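Local coordinates for protein shikimate kinase (Aquifex aeolicus, PDB 2PT5) that probably transfers a phosphate from ATP to the 3-hydroxyl group of shikimate, the fifth of seven steps leading to chorismate, at residues K13-V16 against G17-S21; E52-F55 against R56-F60; R116-L119 against K120-L123. All coordinates share one frame; numbering follows the deposited sequence.

In the fold
The three contacts follow one another along the chain without nesting or crossing, and each closes no more than a local turn. After strand 2-6 and the phosphate-binding loop, contact 1 winds the opening turns of helix 13-24, which packs between the parallel sheet and helix 150-162. The chain then runs through strand 28-30 and helices 31-39 and 43-49 to contact 2, the start of helix 52-66, on the other side of the chain's centre and about 24 Å from contact 1, centre to centre. Contact 3 turns the loop between helices 103-109 and 127-137, about 26 Å from contact 2, again between centres. Residues of all three are predicted to bind ATP or shikimate.

Contact 1 of 3, residues K13-V16 against G17-S21; sequences KSTV and GSLLS
L19 turns its CG away from its own carbonyl carbon and beside its backbone N (chi1 -72°), which lays the branch back along the helix toward T15, one turn earlier. CG of L19 comes to 3.6 Å from O of T15, and its CD1 lies 4.4 Å from OG1 of T15, a light meeting of methyl and hydroxyl. L20 takes the other course, with CG opposite the backbone N (chi1 -172°), and only its CB sits close to the preceding turn, 3.1 Å from O of V16.

The backbone does most of the joining. Four successive i to i+4 bonds wind the turn: N of G17 reaches O of K13 at 2.8 Å, N of S18 follows to O of S14, N of L19 points almost straight at O of T15 (177°), and N of L20 meets O of V16 at 2.8 Å. G17 contributes backbone alone at a buried place. The branched V16 and L19 suit an apolar flank, where V16 touches I157 and L19 touches V154 of helix 150-162. S21 folds its OG back to O of S18 at 3.1 Å, so its buried hydroxyl is satisfied.

K13 and S14 belong to the Walker A motif and, with T15, are predicted to bind ATP. S14 is also predicted to bind magnesium, which suits its hydroxyl. NZ of K13 is held by O of G7 and O of T76. The amides at the start of the helix have no earlier turn to bond to and, as in other P-loop kinases, probably point at the nucleotide's phosphates.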
loop_
_atom_site.group_PDB
_atom_site.type_symbol
_atom_site.label_atom_id
_atom_site.label_comp_id
_atom_site.label_asym_id
_atom_site.label_seq_id
_atom_site.Cartn_x
_atom_site.Cartn_y
_atom_site.Cartn_z
ATOM N N LYS A 13 3.373 -4.076 -3.691
ATOM C CA LYS A 13 3.780 -3.463 -2.431
ATOM C C LYS A 13 4.353 -4.483 -1.448
ATOM O O LYS A 13 5.425 -4.279 -0.875
ATOM C CB LYS A 13 2.593 -2.756 -1.775
ATOM C CG LYS A 13 2.112 -1.520 -2.501
ATOM C CD LYS A 13 0.807 -1.031 -1.913
ATOM C CE LYS A 13 -0.292 -2.089 -2.073
ATOM N NZ LYS A 13 -1.589 -1.624 -1.524
ATOM N N SER A 14 3.631 -5.576 -1.253
ATOM C CA SER A 14 4.055 -6.625 -0.332
ATOM C C SER A 14 5.406 -7.250 -0.716
ATOM O O SER A 14 6.296 -7.377 0.125
ATOM C CB SER A 14 2.979 -7.715 -0.261
ATOM O OG SER A 14 3.282 -8.665 0.745
ATOM N N THR A 15 5.561 -7.629 -1.981
ATOM C CA THR A 15 6.801 -8.244 -2.445
ATOM C C THR A 15 7.995 -7.281 -2.394
ATOM O O THR A 15 9.058 -7.614 -1.865
ATOM C CB THR A 15 6.629 -8.792 -3.874
ATOM O OG1 THR A 15 7.906 -9.168 -4.404
ATOM C CG2 THR A 15 5.993 -7.754 -4.769
ATOM N N VAL A 16 7.818 -6.086 -2.942
ATOM C CA VAL A 16 8.871 -5.083 -2.921
ATOM C C VAL A 16 9.218 -4.731 -1.469
ATOM O O VAL A 16 10.383 -4.518 -1.134
ATOM C CB VAL A 16 8.421 -3.816 -3.679
ATOM C CG1 VAL A 16 9.352 -2.650 -3.369
ATOM C CG2 VAL A 16 8.399 -4.110 -5.190
ATOM N N GLY A 17 8.199 -4.681 -0.615
ATOM C CA GLY A 17 8.416 -4.362 0.786
ATOM C C GLY A 17 9.340 -5.349 1.479
ATOM O O GLY A 17 10.238 -4.953 2.220
ATOM N N SER A 18 9.118 -6.634 1.245
ATOM C CA SER A 18 9.958 -7.671 1.839
ATOM C C SER A 18 11.402 -7.552 1.348
ATOM O O SER A 18 12.338 -7.565 2.150
ATOM C CB SER A 18 9.417 -9.063 1.491
ATOM O OG SER A 18 10.298 -10.080 1.954
ATOM N N LEU A 19 11.574 -7.448 0.031
ATOM C CA LEU A 19 12.899 -7.314 -0.569
ATOM C C LEU A 19 13.588 -6.071 -0.005
ATOM O O LEU A 19 14.768 -6.090 0.352
ATOM C CB LEU A 19 12.783 -7.191 -2.098
ATOM C CG LEU A 19 12.399 -8.420 -2.938
ATOM C CD1 LEU A 19 12.144 -8.000 -4.375
ATOM C CD2 LEU A 19 13.517 -9.458 -2.900
ATOM N N LEU A 20 12.837 -4.984 0.071
ATOM C CA LEU A 20 13.371 -3.743 0.591
ATOM C C LEU A 20 13.826 -3.902 2.043
ATOM O O LEU A 20 14.953 -3.534 2.389
ATOM C CB LEU A 20 12.307 -2.641 0.500
ATOM C CG LEU A 20 12.737 -1.216 0.835
ATOM C CD1 LEU A 20 13.875 -0.781 -0.078
ATOM C CD2 LEU A 20 11.543 -0.286 0.661
ATOM N N SER A 21 12.959 -4.454 2.888
ATOM C CA SER A 21 13.297 -4.606 4.302
ATOM C C SER A 21 14.521 -5.491 4.485
ATOM O O SER A 21 15.293 -5.328 5.434
ATOM C CB SER A 21 12.117 -5.191 5.082
ATOM O OG SER A 21 12.134 -6.604 5.063
#

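Contact 2 of 3, residues E52-F55 against R56-F60; sequences EAYF and RKLEF
E52 and R56 lie side by side, one helical turn apart and pointing the same way, but their flat ends do not meet in a plane. The carboxylate and guanidinium are turned 51° to each other, and OE2 of E52 sits over one face of the R56 guanidinium, near its rim, 3.3 Å from NH1 of R56. No N-H points at the oxygen, so this salt bridge works through charge alone. E52 reaches it from the crowded position, CG between backbone N and carbonyl carbon (chi1 59°), with a bend at chi2; R56 runs extended from CG to NE. In the backbone, N of R56 bonds O of E52 at 2.7 Å. R56 is predicted to bind shikimate, and a long, charged arginine suits a carboxylate-bearing substrate; E52 probably steadies the guanidinium by charge, leaving its N-H groups to point elsewhere.

F55 and E59 cross at a slant, ring and carboxylate planes 58° apart. OE2 of E59 comes to 3.2 Å from CE1 of F55, an oblique approach to the ring, while N of E59 bonds O of F55 at 2.9 Å. Y54 and L58 again run alongside each other, CD1 of L58 resting 4.0 Å from CE1 of Y54; N of L58 gives only a weak bond to O of Y54.

These three pairs give the start of helix 52-66 distinct sides. F55 packs its apolar ring on I43, I46 and F47 of helix 43-49. Toward helix 31-39, L58 touches V35, E59 touches V31 and D32, the last also predicted to bind shikimate, and Y54 suits its place by offering an aromatic body to L58 and a hydroxyl that bonds E39.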
loop_
_atom_site.group_PDB
_atom_site.type_symbol
_atom_site.label_atom_id
_atom_site.label_comp_id
_atom_site.label_asym_id
_atom_site.label_seq_id
_atom_site.Cartn_x
_atom_site.Cartn_y
_atom_site.Cartn_z
ATOM N N GLU A 52 -17.802 -1.720 7.747
ATOM C CA GLU A 52 -16.568 -1.321 7.083
ATOM C C GLU A 52 -15.919 -0.170 7.831
ATOM O O GLU A 52 -14.693 -0.078 7.904
ATOM C CB GLU A 52 -16.834 -0.907 5.635
ATOM C CG GLU A 52 -17.801 0.248 5.470
ATOM C CD GLU A 52 -17.311 1.266 4.458
ATOM O OE1 GLU A 52 -16.721 0.849 3.438
ATOM O OE2 GLU A 52 -17.519 2.480 4.681
ATOM N N ALA A 53 -16.741 0.717 8.380
ATOM C CA ALA A 53 -16.224 1.846 9.139
ATOM C C ALA A 53 -15.280 1.281 10.198
ATOM O O ALA A 53 -14.222 1.845 10.477
ATOM C CB ALA A 53 -17.368 2.599 9.800
ATOM N N TYR A 54 -15.676 0.151 10.773
ATOM C CA TYR A 54 -14.887 -0.518 11.796
ATOM C C TYR A 54 -13.567 -1.026 11.219
ATOM O O TYR A 54 -12.562 -1.105 11.927
ATOM C CB TYR A 54 -15.695 -1.673 12.393
ATOM C CG TYR A 54 -14.923 -2.585 13.322
ATOM C CD1 TYR A 54 -14.172 -3.646 12.819
ATOM C CD2 TYR A 54 -14.964 -2.400 14.706
ATOM C CE1 TYR A 54 -13.485 -4.509 13.668
ATOM C CE2 TYR A 54 -14.278 -3.256 15.565
ATOM C CZ TYR A 54 -13.543 -4.311 15.037
ATOM O OH TYR A 54 -12.881 -5.186 15.867
ATOM N N PHE A 55 -13.575 -1.367 9.931
ATOM C CA PHE A 55 -12.376 -1.855 9.261
ATOM C C PHE A 55 -11.484 -0.689 8.834
ATOM O O PHE A 55 -10.259 -0.747 8.981
ATOM C CB PHE A 55 -12.755 -2.708 8.040
ATOM C CG PHE A 55 -11.595 -3.022 7.134
ATOM C CD1 PHE A 55 -11.280 -2.181 6.070
ATOM C CD2 PHE A 55 -10.797 -4.139 7.364
ATOM C CE1 PHE A 55 -10.183 -2.447 5.242
ATOM C CE2 PHE A 55 -9.698 -4.415 6.547
ATOM C CZ PHE A 55 -9.391 -3.566 5.483
ATOM N N ARG A 56 -12.100 0.361 8.304
ATOM C CA ARG A 56 -11.362 1.538 7.868
ATOM C C ARG A 56 -10.677 2.205 9.052
ATOM O O ARG A 56 -9.617 2.814 8.906
ATOM C CB ARG A 56 -12.301 2.541 7.199
ATOM C CG ARG A 56 -12.735 2.177 5.784
ATOM C CD ARG A 56 -13.735 3.203 5.257
ATOM N NE ARG A 56 -13.901 3.140 3.807
ATOM C CZ ARG A 56 -14.726 3.921 3.115
ATOM N NH1 ARG A 56 -15.465 4.826 3.741
ATOM N NH2 ARG A 56 -14.804 3.804 1.797
ATOM N N LYS A 57 -11.288 2.101 10.228
ATOM C CA LYS A 57 -10.711 2.704 11.421
ATOM C C LYS A 57 -9.686 1.750 12.017
ATOM O O LYS A 57 -8.688 2.173 12.590
ATOM C CB LYS A 57 -11.809 3.029 12.444
ATOM C CG LYS A 57 -11.329 3.864 13.630
ATOM C CD LYS A 57 -12.496 4.439 14.440
ATOM C CE LYS A 57 -13.159 5.622 13.740
ATOM N NZ LYS A 57 -12.282 6.827 13.695
ATOM N N LEU A 58 -9.930 0.455 11.854
ATOM C CA LEU A 58 -9.033 -0.568 12.372
ATOM C C LEU A 58 -7.667 -0.525 11.675
ATOM O O LEU A 58 -6.619 -0.539 12.333
ATOM C CB LEU A 58 -9.654 -1.953 12.173
ATOM C CG LEU A 58 -9.303 -3.071 13.158
ATOM C CD1 LEU A 58 -9.696 -4.401 12.537
ATOM C CD2 LEU A 58 -7.819 -3.066 13.489
ATOM N N GLU A 59 -7.672 -0.475 10.345
ATOM C CA GLU A 59 -6.417 -0.463 9.610
ATOM C C GLU A 59 -5.613 0.802 9.917
ATOM O O GLU A 59 -4.380 0.782 9.905
ATOM C CB GLU A 59 -6.664 -0.616 8.099
ATOM C CG GLU A 59 -7.358 0.549 7.420
ATOM C CD GLU A 59 -7.688 0.259 5.958
ATOM O OE1 GLU A 59 -8.184 1.179 5.270
ATOM O OE2 GLU A 59 -7.457 -0.884 5.498
ATOM N N PHE A 60 -6.299 1.901 10.214
ATOM C CA PHE A 60 -5.567 3.115 10.537
ATOM C C PHE A 60 -4.933 2.928 11.919
ATOM O O PHE A 60 -3.792 3.331 12.151
ATOM C CB PHE A 60 -6.488 4.333 10.526
ATOM C CG PHE A 60 -5.752 5.644 10.509
ATOM C CD1 PHE A 60 -4.363 5.680 10.405
ATOM C CD2 PHE A 60 -6.445 6.842 10.599
ATOM C CE1 PHE A 60 -3.676 6.884 10.395
ATOM C CE2 PHE A 60 -5.764 8.056 10.589
ATOM C CZ PHE A 60 -4.376 8.073 10.488
#

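Contact 3 of 3, residues R116-L119 against K120-L123; sequences RPLL and KRPL
R116 and R121 stack their guanidinium groups flat against each other, centres 3.8 Å apart and planes only 7° from parallel. Each CZ stands over the centre of the other group, and NH1 of R116 lies 3.6 Å from NH1 of R121. R121 gets there by curling: bends at chi2 and chi3 (-60° and -55°) fold its chain back over the turn. R116 needs a single bend, at chi3.

The turn between them is a short 3-10 one, with N of K120 bonded to O of P117 at 2.9 Å and N of R121 to O of L118 at 3.1 Å. P117 suits the place before the turn, since its nitrogen has no hydrogen to satisfy and its ring restricts phi; its CG touches CG of K120 at 3.9 Å. L118, the buried apolar residue, packs on F106 and on C110, which is disulfide-bonded to C10.

On its other face the R121 guanidinium meets CD of P122. In place of R121, an alanine is likely to strip the cover from one face of the R116 guanidinium, though D112 would still hold R116. D112 forms a salt bridge with NE of R116 and a long, weak ion pair with R121. R116 is predicted to bind ATP; the loop corresponds to the mobile lid of shikimate kinases, and R121 probably helps to hold R116 in place for the nucleotide.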
loop_
_atom_site.group_PDB
_atom_site.type_symbol
_atom_site.label_atom_id
_atom_site.label_comp_id
_atom_site.label_asym_id
_atom_site.label_seq_id
_atom_site.Cartn_x
_atom_site.Cartn_y
_atom_site.Cartn_z
ATOM N N ARG A 116 -12.682 -11.192 -8.344
ATOM C CA ARG A 116 -12.956 -11.306 -9.769
ATOM C C ARG A 116 -11.965 -10.423 -10.532
ATOM O O ARG A 116 -11.637 -9.327 -10.087
ATOM C CB ARG A 116 -14.393 -10.869 -10.056
ATOM C CG ARG A 116 -15.435 -11.815 -9.461
ATOM C CD ARG A 116 -16.853 -11.287 -9.611
ATOM N NE ARG A 116 -17.075 -10.048 -8.866
ATOM C CZ ARG A 116 -18.277 -9.522 -8.643
ATOM N NH1 ARG A 116 -19.363 -10.128 -9.104
ATOM N NH2 ARG A 116 -18.396 -8.390 -7.962
ATOM N N PRO A 117 -11.445 -10.909 -11.673
ATOM C CA PRO A 117 -10.495 -10.092 -12.437
ATOM C C PRO A 117 -11.168 -8.821 -12.948
ATOM O O PRO A 117 -12.210 -8.886 -13.608
ATOM C CB PRO A 117 -10.064 -11.021 -13.570
ATOM C CG PRO A 117 -11.241 -11.954 -13.727
ATOM C CD PRO A 117 -11.613 -12.235 -12.291
ATOM N N LEU A 118 -10.576 -7.670 -12.631
ATOM C CA LEU A 118 -11.123 -6.386 -13.050
ATOM C C LEU A 118 -11.284 -6.276 -14.560
ATOM O O LEU A 118 -12.121 -5.524 -15.048
ATOM C CB LEU A 118 -10.241 -5.244 -12.544
ATOM C CG LEU A 118 -10.108 -5.127 -11.021
ATOM C CD1 LEU A 118 -9.420 -3.812 -10.696
ATOM C CD2 LEU A 118 -11.476 -5.176 -10.355
ATOM N N LEU A 119 -10.487 -7.031 -15.304
ATOM C CA LEU A 119 -10.579 -6.989 -16.756
ATOM C C LEU A 119 -11.937 -7.500 -17.250
ATOM O O LEU A 119 -12.299 -7.297 -18.407
ATOM C CB LEU A 119 -9.437 -7.802 -17.376
ATOM C CG LEU A 119 -9.063 -7.501 -18.831
ATOM C CD1 LEU A 119 -9.111 -6.002 -19.094
ATOM C CD2 LEU A 119 -7.668 -8.046 -19.112
ATOM N N LYS A 120 -12.696 -8.146 -16.369
ATOM C CA LYS A 120 -14.009 -8.667 -16.749
ATOM C C LYS A 120 -15.168 -7.928 -16.088
ATOM O O LYS A 120 -16.326 -8.238 -16.342
ATOM C CB LYS A 120 -14.105 -10.158 -16.423
ATOM C CG LYS A 120 -13.050 -11.017 -17.103
ATOM C CD LYS A 120 -13.045 -10.835 -18.608
ATOM C CE LYS A 120 -12.031 -11.761 -19.257
ATOM N NZ LYS A 120 -10.675 -11.616 -18.654
ATOM N N ARG A 121 -14.855 -6.964 -15.228
ATOM C CA ARG A 121 -15.882 -6.167 -14.560
ATOM C C ARG A 121 -16.202 -4.946 -15.445
ATOM O O ARG A 121 -15.387 -4.535 -16.267
ATOM C CB ARG A 121 -15.380 -5.686 -13.193
ATOM C CG ARG A 121 -15.044 -6.797 -12.199
ATOM C CD ARG A 121 -16.264 -7.662 -11.907
ATOM N NE ARG A 121 -17.400 -6.861 -11.447
ATOM C CZ ARG A 121 -18.674 -7.216 -11.589
ATOM N NH1 ARG A 121 -18.984 -8.363 -12.179
ATOM N NH2 ARG A 121 -19.644 -6.410 -11.161
ATOM N N PRO A 122 -17.396 -4.355 -15.291
ATOM C CA PRO A 122 -17.707 -3.189 -16.123
ATOM C C PRO A 122 -16.671 -2.101 -15.835
ATOM O O PRO A 122 -16.270 -1.923 -14.694
ATOM C CB PRO A 122 -19.107 -2.802 -15.658
ATOM C CG PRO A 122 -19.695 -4.127 -15.235
ATOM C CD PRO A 122 -18.551 -4.732 -14.458
ATOM N N LEU A 123 -16.240 -1.396 -16.874
ATOM C CA LEU A 123 -15.233 -0.344 -16.753
ATOM C C LEU A 123 -15.570 0.818 -15.808
ATOM O O LEU A 123 -14.741 1.217 -14.988
ATOM C CB LEU A 123 -14.921 0.233 -18.138
ATOM C CG LEU A 123 -13.980 1.443 -18.183
ATOM C CD1 LEU A 123 -12.548 1.000 -17.874
ATOM C CD2 LEU A 123 -14.044 2.087 -19.564
#